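Local coordinates for SusD superfamily protein (Bacteroides fragilis, PDB 3L22) that probably serves as a SusD-like lipoprotein of the outer membrane that binds sugars on the cell surface, and binds zinc ions, at residues N190-T193 with G194-A198; H197-Q200 with A201-N204; M214-W217 with D218-I221. All coordinates share one frame; numbering follows the deposited sequence. Where two conformers were deposited one is given.

Contact 1: residues N190-T193 with G194-A198; sequences NTYT and GVTHA. With ZN (zinc ion), chain B.
Thr191 caps the short helix 192-196 through its hydroxyl: OG1, set between its own backbone N and carbonyl carbon (chi1 66°), accepts from the N-H of Gly194, with OG1 and N 2.9 Å apart. The same oxygen is also hydrogen-bonded to Glu188, a ligand of another zinc ion, so this N-cap ties the helix start to the chain just before it. Deeper in the turn the carbonyl of Thr191 accepts from Val195 N. One residue on, Tyr192 O is gripped by two donors of Thr196. The backbone N arrives nearly along the C=O axis, whereas OG1, 2.8 Å from that oxygen, comes from above the carbonyl plane. While donating there, Thr196 OG1 also accepts from a water that lies, weakly, at Tyr192 OH. This bent-back hydroxyl and the methyl beside it lie over one face of the Tyr192 ring, with CG2 4.1 Å from the centroid in a CH-pi contact. The last amide, His197 N, donates to Thr193 O at 3.0 Å, and Thr193 CG2 rests over one face of the imidazole. Both ring nitrogens are engaged: ND1 binds zinc at 2.0 Å, while NE2 is hydrogen-bonded to Asn26. Two waters and Glu119, from helix 113-131, complete the observed zinc shell. Helix 192-196 is thus a single capped turn whose Val195 packs on strand 249-253 and shares backbone hydrogen bonding with Ser252, while His197, just past its end, meets the Tyr29 ring of helix 18-33 at a small interplanar angle.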
loop_
_atom_site.group_PDB
_atom_site.type_symbol
_atom_site.label_atom_id
_atom_site.label_comp_id
_atom_site.label_asym_id
_atom_site.label_seq_id
_atom_site.Cartn_x
_atom_site.Cartn_y
_atom_site.Cartn_z
ATOM N N ASN A 190 -9.993 9.598 -13.998
ATOM C CA ASN A 190 -10.535 10.854 -13.468
ATOM C C ASN A 190 -12.076 10.891 -13.281
ATOM O O ASN A 190 -12.730 11.889 -13.604
ATOM C CB ASN A 190 -10.095 12.010 -14.380
ATOM C CG ASN A 190 -10.145 13.368 -13.677
ATOM O OD1 ASN A 190 -9.978 13.442 -12.472
ATOM N ND2 ASN A 190 -10.419 14.423 -14.431
ATOM N N THR A 191 -12.656 9.800 -12.800
ATOM C CA THR A 191 -14.048 9.803 -12.327
ATOM C C THR A 191 -14.053 9.158 -10.941
ATOM O O THR A 191 -13.170 8.354 -10.629
ATOM C CB THR A 191 -14.970 9.011 -13.256
ATOM O OG1 THR A 191 -14.610 7.611 -13.211
ATOM C CG2 THR A 191 -14.868 9.540 -14.724
ATOM N N TYR A 192 -15.027 9.521 -10.099
ATOM C CA TYR A 192 -15.192 8.886 -8.774
ATOM C C TYR A 192 -15.155 7.362 -8.876
ATOM O O TYR A 192 -14.428 6.686 -8.149
ATOM C CB TYR A 192 -16.516 9.331 -8.166
ATOM C CG TYR A 192 -16.853 8.626 -6.870
ATOM C CD1 TYR A 192 -16.351 9.078 -5.675
ATOM C CD2 TYR A 192 -17.689 7.512 -6.854
ATOM C CE1 TYR A 192 -16.653 8.443 -4.494
ATOM C CE2 TYR A 192 -17.995 6.856 -5.689
ATOM C CZ TYR A 192 -17.469 7.323 -4.516
ATOM O OH TYR A 192 -17.777 6.716 -3.350
ATOM N N THR A 193 -15.947 6.806 -9.785
ATOM C CA THR A 193 -16.050 5.350 -9.916
ATOM C C THR A 193 -14.757 4.717 -10.425
ATOM O O THR A 193 -14.378 3.606 -9.980
ATOM C CB THR A 193 -17.220 4.973 -10.796
ATOM O OG1 THR A 193 -18.400 5.601 -10.267
ATOM C CG2 THR A 193 -17.435 3.472 -10.782
ATOM N N GLY A 194 -14.062 5.411 -11.328
ATOM C CA GLY A 194 -12.790 4.931 -11.837
ATOM C C GLY A 194 -11.683 4.904 -10.789
ATOM O O GLY A 194 -10.783 4.094 -10.865
ATOM N N VAL A 195 -11.750 5.799 -9.799
ATOM C CA VAL A 195 -10.700 5.868 -8.778
ATOM C C VAL A 195 -11.048 5.020 -7.567
ATOM O O VAL A 195 -10.147 4.515 -6.922
ATOM C CB VAL A 195 -10.415 7.334 -8.389
ATOM C CG1 VAL A 195 -9.427 7.434 -7.177
ATOM C CG2 VAL A 195 -9.915 8.107 -9.645
ATOM N N THR A 196 -12.336 4.825 -7.272
ATOM C CA THR A 196 -12.741 4.166 -6.037
ATOM C C THR A 196 -13.212 2.717 -6.224
ATOM O O THR A 196 -13.380 2.016 -5.229
ATOM C CB THR A 196 -13.832 4.954 -5.319
ATOM O OG1 THR A 196 -15.037 4.893 -6.089
ATOM C CG2 THR A 196 -13.363 6.444 -5.131
ATOM N N HIS A 197 -13.407 2.262 -7.467
ATOM C CA HIS A 197 -13.521 0.826 -7.787
ATOM C C HIS A 197 -12.250 0.416 -8.490
ATOM O O HIS A 197 -11.601 1.254 -9.122
ATOM C CB HIS A 197 -14.714 0.522 -8.724
ATOM C CG HIS A 197 -16.054 0.613 -8.070
ATOM N ND1 HIS A 197 -17.190 0.049 -8.612
ATOM C CD2 HIS A 197 -16.447 1.208 -6.918
ATOM C CE1 HIS A 197 -18.221 0.276 -7.820
ATOM N NE2 HIS A 197 -17.798 0.980 -6.782
ATOM N N ALA A 198 -11.909 -0.868 -8.389
ATOM C CA ALA A 198 -10.789 -1.443 -9.109
ATOM C C ALA A 198 -10.984 -1.416 -10.620
ATOM O O ALA A 198 -11.971 -1.947 -11.147
ATOM C CB ALA A 198 -10.524 -2.908 -8.655
HETATM ZN ZN ZN B . -17.259 -1.169 -10.190
HETATM O O HOH W 1 -17.169 3.739 -4.560
HETATM O O HOH W 2 -16.736 -0.064 -11.707
HETATM O O HOH W 3 -19.326 -1.985 -10.568
#

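Contact 2: residues H197-Q200 with A201-N204. With ZN (zinc ion), chain B.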
loop_
_atom_site.group_PDB
_atom_site.type_symbol
_atom_site.label_atom_id
_atom_site.label_comp_id
_atom_site.label_asym_id
_atom_site.label_seq_id
_atom_site.Cartn_x
_atom_site.Cartn_y
_atom_site.Cartn_z
ATOM N N HIS A 197 -13.407 2.262 -7.467
ATOM C CA HIS A 197 -13.521 0.826 -7.787
ATOM C C HIS A 197 -12.250 0.416 -8.490
ATOM O O HIS A 197 -11.601 1.254 -9.122
ATOM C CB HIS A 197 -14.714 0.522 -8.724
ATOM C CG HIS A 197 -16.054 0.613 -8.070
ATOM N ND1 HIS A 197 -17.190 0.049 -8.612
ATOM C CD2 HIS A 197 -16.447 1.208 -6.918
ATOM C CE1 HIS A 197 -18.221 0.276 -7.820
ATOM N NE2 HIS A 197 -17.798 0.980 -6.782
ATOM N N ALA A 198 -11.909 -0.868 -8.389
ATOM C CA ALA A 198 -10.789 -1.443 -9.109
ATOM C C ALA A 198 -10.984 -1.416 -10.620
ATOM O O ALA A 198 -11.971 -1.947 -11.147
ATOM C CB ALA A 198 -10.524 -2.908 -8.655
ATOM N N THR A 199 -10.048 -0.768 -11.295
ATOM C CA THR A 199 -9.946 -0.762 -12.740
ATOM C C THR A 199 -8.904 -1.779 -13.192
ATOM O O THR A 199 -8.168 -2.337 -12.371
ATOM C CB THR A 199 -9.507 0.614 -13.227
ATOM O OG1 THR A 199 -8.304 1.015 -12.529
ATOM C CG2 THR A 199 -10.646 1.646 -13.044
ATOM N N GLN A 200 -8.821 -1.997 -14.500
ATOM C CA GLN A 200 -7.741 -2.776 -15.057
ATOM C C GLN A 200 -6.399 -2.188 -14.641
ATOM O O GLN A 200 -5.494 -2.935 -14.231
ATOM C CB GLN A 200 -7.860 -2.858 -16.583
ATOM C CG GLN A 200 -9.115 -3.634 -16.992
ATOM C CD GLN A 200 -9.187 -3.913 -18.466
ATOM O OE1 GLN A 200 -8.142 -4.071 -19.120
ATOM N NE2 GLN A 200 -10.415 -3.943 -19.018
ATOM N N ALA A 201 -6.267 -0.858 -14.687
ATOM C CA ALA A 201 -5.028 -0.186 -14.199
ATOM C C ALA A 201 -4.685 -0.509 -12.749
ATOM O O ALA A 201 -3.524 -0.748 -12.432
ATOM C CB ALA A 201 -5.137 1.337 -14.375
ATOM N N ALA A 202 -5.674 -0.512 -11.865
ATOM C CA ALA A 202 -5.434 -0.872 -10.470
ATOM C C ALA A 202 -4.931 -2.329 -10.304
ATOM O O ALA A 202 -4.004 -2.607 -9.538
ATOM C CB ALA A 202 -6.720 -0.666 -9.654
ATOM N N ALA A 203 -5.587 -3.248 -10.999
ATOM C CA ALA A 203 -5.219 -4.643 -10.971
ATOM C C ALA A 203 -3.773 -4.826 -11.482
ATOM O O ALA A 203 -2.994 -5.591 -10.918
ATOM C CB ALA A 203 -6.202 -5.458 -11.803
ATOM N N ASN A 204 -3.442 -4.125 -12.559
ATOM C CA ASN A 204 -2.103 -4.183 -13.133
ATOM C C ASN A 204 -1.035 -3.558 -12.248
ATOM O O ASN A 204 0.102 -4.043 -12.201
ATOM C CB ASN A 204 -2.103 -3.551 -14.531
ATOM C CG ASN A 204 -2.691 -4.482 -15.597
ATOM O OD1 ASN A 204 -2.368 -5.657 -15.610
ATOM N ND2 ASN A 204 -3.520 -3.944 -16.516
HETATM ZN ZN ZN B . -17.259 -1.169 -10.190
HETATM O O HOH W 4 -5.351 -4.452 -19.060
HETATM O O HOH W 2 -16.736 -0.064 -11.707
HETATM O O HOH W 3 -19.326 -1.985 -10.568
#
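A chi1 of 53° places Thr199 OG1 between its backbone N and carbonyl carbon, turned back over the first turn of helix 200-213, where it meets the N-H of Ala202. In Gln200 the first torsion (-65°) sets CG anti to the carbonyl carbon, and the extended chain beyond carries the amide to a water shared with Asn204 and to Leu185 O. The threonine bond, 3.1 Å between OG1 and Ala202 N and fairly straight, supplies an acceptor to an amide that has no preceding helical turn to serve it. Thr199 also gives its carbonyl to Ala203 N, so one residue answers two successive N-H groups, once with its side chain and once with its backbone. The methyl of Ala202 touches both Thr199 oxygens, its CB lying 3.5 Å from O and 3.7 Å from OG1. Gln200 continues the i-to-i+4 pattern, its O accepting from Asn204 N at 2.9 Å. The shared water donates to Gln200 OE1 and accepts from Asn204 ND2, while Gln200 NE2 is hydrogen-bonded to Leu185 O. Ala198 and Ala202 both pack on Phe122 of helix 113-131, the helix that supplies zinc ligand Glu119. The result is a classical threonine N-cap on a helix of the SusD fold, placed two residues after the zinc ligand His197.

Contact 3: residues M214-W217 with D218-I221. With ACT (acetate ion), chain Q.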
loop_
_atom_site.group_PDB
_atom_site.type_symbol
_atom_site.label_atom_id
_atom_site.label_comp_id
_atom_site.label_asym_id
_atom_site.label_seq_id
_atom_site.Cartn_x
_atom_site.Cartn_y
_atom_site.Cartn_z
HETATM N N MSE A 214 9.016 -10.415 -6.466
HETATM C CA MSE A 214 9.543 -11.713 -6.876
HETATM C C MSE A 214 10.739 -11.587 -7.838
HETATM O O MSE A 214 11.202 -12.577 -8.384
HETATM C CB MSE A 214 8.411 -12.540 -7.503
HETATM C CG MSE A 214 7.171 -12.690 -6.598
HETATM SE SE MSE A 214 5.675 -13.527 -7.518
HETATM C CE MSE A 214 6.103 -15.373 -7.107
ATOM N N ASN A 215 11.242 -10.371 -8.013
ATOM C CA ASN A 215 12.307 -10.066 -8.951
ATOM C C ASN A 215 11.969 -10.431 -10.385
ATOM O O ASN A 215 12.840 -10.684 -11.147
ATOM C CB ASN A 215 13.648 -10.709 -8.514
ATOM C CG ASN A 215 14.310 -9.961 -7.363
ATOM O OD1 ASN A 215 13.667 -9.268 -6.583
ATOM N ND2 ASN A 215 15.626 -10.094 -7.274
ATOM N N GLU A 216 10.685 -10.433 -10.735
ATOM C CA GLU A 216 10.220 -10.768 -12.073
ATOM C C GLU A 216 10.048 -9.477 -12.870
ATOM O O GLU A 216 8.914 -9.024 -13.159
ATOM C CB GLU A 216 8.890 -11.515 -11.970
ATOM C CG GLU A 216 8.988 -12.900 -11.336
ATOM C CD GLU A 216 9.680 -13.902 -12.200
ATOM O OE1 GLU A 216 9.749 -13.732 -13.427
ATOM O OE2 GLU A 216 10.194 -14.875 -11.648
ATOM N N TRP A 217 11.183 -8.884 -13.224
ATOM C CA TRP A 217 11.223 -7.506 -13.731
ATOM C C TRP A 217 10.500 -7.401 -15.075
ATOM O O TRP A 217 9.729 -6.471 -15.293
ATOM C CB TRP A 217 12.674 -6.968 -13.816
ATOM C CG TRP A 217 13.456 -7.171 -12.551
ATOM C CD1 TRP A 217 14.531 -7.995 -12.391
ATOM C CD2 TRP A 217 13.206 -6.588 -11.269
ATOM N NE1 TRP A 217 14.971 -7.948 -11.106
ATOM C CE2 TRP A 217 14.180 -7.099 -10.387
ATOM C CE3 TRP A 217 12.275 -5.672 -10.787
ATOM C CZ2 TRP A 217 14.239 -6.744 -9.050
ATOM C CZ3 TRP A 217 12.329 -5.311 -9.440
ATOM C CH2 TRP A 217 13.296 -5.854 -8.588
ATOM N N ASP A 218 10.663 -8.403 -15.933
ATOM C CA ASP A 218 9.971 -8.403 -17.222
ATOM C C ASP A 218 8.447 -8.549 -17.110
ATOM O O ASP A 218 7.706 -7.860 -17.812
ATOM C CB ASP A 218 10.510 -9.485 -18.142
ATOM C CG ASP A 218 11.901 -9.188 -18.658
ATOM O OD1 ASP A 218 12.320 -8.017 -18.777
ATOM O OD2 ASP A 218 12.573 -10.164 -19.009
ATOM N N LYS A 219 7.985 -9.437 -16.248
ATOM C CA LYS A 219 6.551 -9.605 -16.044
ATOM C C LYS A 219 5.963 -8.361 -15.360
ATOM O O LYS A 219 4.830 -7.968 -15.671
ATOM C CB LYS A 219 6.231 -10.893 -15.273
ATOM C CG LYS A 219 6.618 -12.165 -16.033
ATOM C CD LYS A 219 6.499 -13.427 -15.158
ATOM C CE LYS A 219 6.999 -14.679 -15.887
ATOM N NZ LYS A 219 8.538 -14.770 -15.802
ATOM N N ALA A 220 6.737 -7.727 -14.482
ATOM C CA ALA A 220 6.310 -6.472 -13.843
ATOM C C ALA A 220 6.123 -5.354 -14.878
ATOM O O ALA A 220 5.143 -4.643 -14.853
ATOM C CB ALA A 220 7.317 -6.059 -12.784
ATOM N N ILE A 221 7.083 -5.233 -15.786
ATOM C CA ILE A 221 7.024 -4.257 -16.882
ATOM C C ILE A 221 5.825 -4.452 -17.769
ATOM O O ILE A 221 5.140 -3.478 -18.089
ATOM C CB ILE A 221 8.312 -4.280 -17.734
ATOM C CG1 ILE A 221 9.471 -3.697 -16.914
ATOM C CG2 ILE A 221 8.129 -3.517 -19.077
ATOM C CD1 ILE A 221 10.918 -4.049 -17.475
HETATM C C ACT Q . 13.302 -11.408 -15.270
HETATM O O ACT Q . 13.339 -12.254 -16.195
HETATM O OXT ACT Q . 12.808 -10.329 -15.620
HETATM C CH3 ACT Q . 13.805 -11.742 -13.885
HETATM O O HOH W 5 10.038 -11.645 -15.231
#
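Asp218 and Trp217 start helix 217-225 beside a bound acetate, probably from the crystallisation liquor. The N-H of Asp218 donates to acetate OXT at 2.9 Å and an angle of 161°, so the ion takes up one of the amides at the helix start, a place where the helix dipole would be expected to welcome an anion. The acetate methyl sits obliquely by the Trp217 indole, whose CD1 is 4.1 Å from it. At its outer end Asp218 forms a salt bridge from OD1 to Lys341, which would offset some of the negative charge gathered here. Lys219 comes next and reaches back alongside the N-cap residue Glu216, the two chains pointing the same way. A bend at the last lysine torsion (chi4 82°) and another in the middle of the glutamate chain bring NZ to 2.9 Å from Glu216 OE1. The ammonium group meets that oxygen from above the carboxylate plane, and the pair is a salt bridge. A water that donates to Glu216 OE1, and whose oxygen accepts from Lys219 N at 3.2 Å, links the glutamate side chain to a backbone amide of the first turn. Ala220 follows with the first i-to-i+4 bond, its N 2.9 Å from Glu216 O, and its methyl lies against the carbonyls of Glu216 and Trp217. Ile221 N donates to Trp217 O at 3.0 Å, and Ile221 CG1 packs onto the same oxygen. The preceding helix 200-213 ends in a Schellman motif with Asn215 at C-prime, and its Tyr211 touches Glu216, Lys219 and Ala220. Trp217, Ala220 and Ile221 pack against Cys337 of helix 327-339; Ala220 thus meets both helices, and this first turn contacts the two.

How the contacts relate
Contacts 1 and 2 share His197 and Ala198 and touch directly, Gly194 O lying 3.3 Å from Thr199 CG2, so the end of one helix and the start of the next are joined by the short link that carries zinc ligand His197. Contact 2 is the most buried of the three, with small alanines; contact 1 is only partly buried, and contact 3 is likewise split between buried alanine and isoleucine and exposed charges. Contact 3 begins where helix 200-213, started in contact 2, has ended; its centre is about 18 Å from that of contact 2. The helix starts of contacts 1 and 2 use threonine hydroxyls as caps, whereas that of contact 3 has a Glu-Lys salt bridge and, in this crystal, a bound acetate.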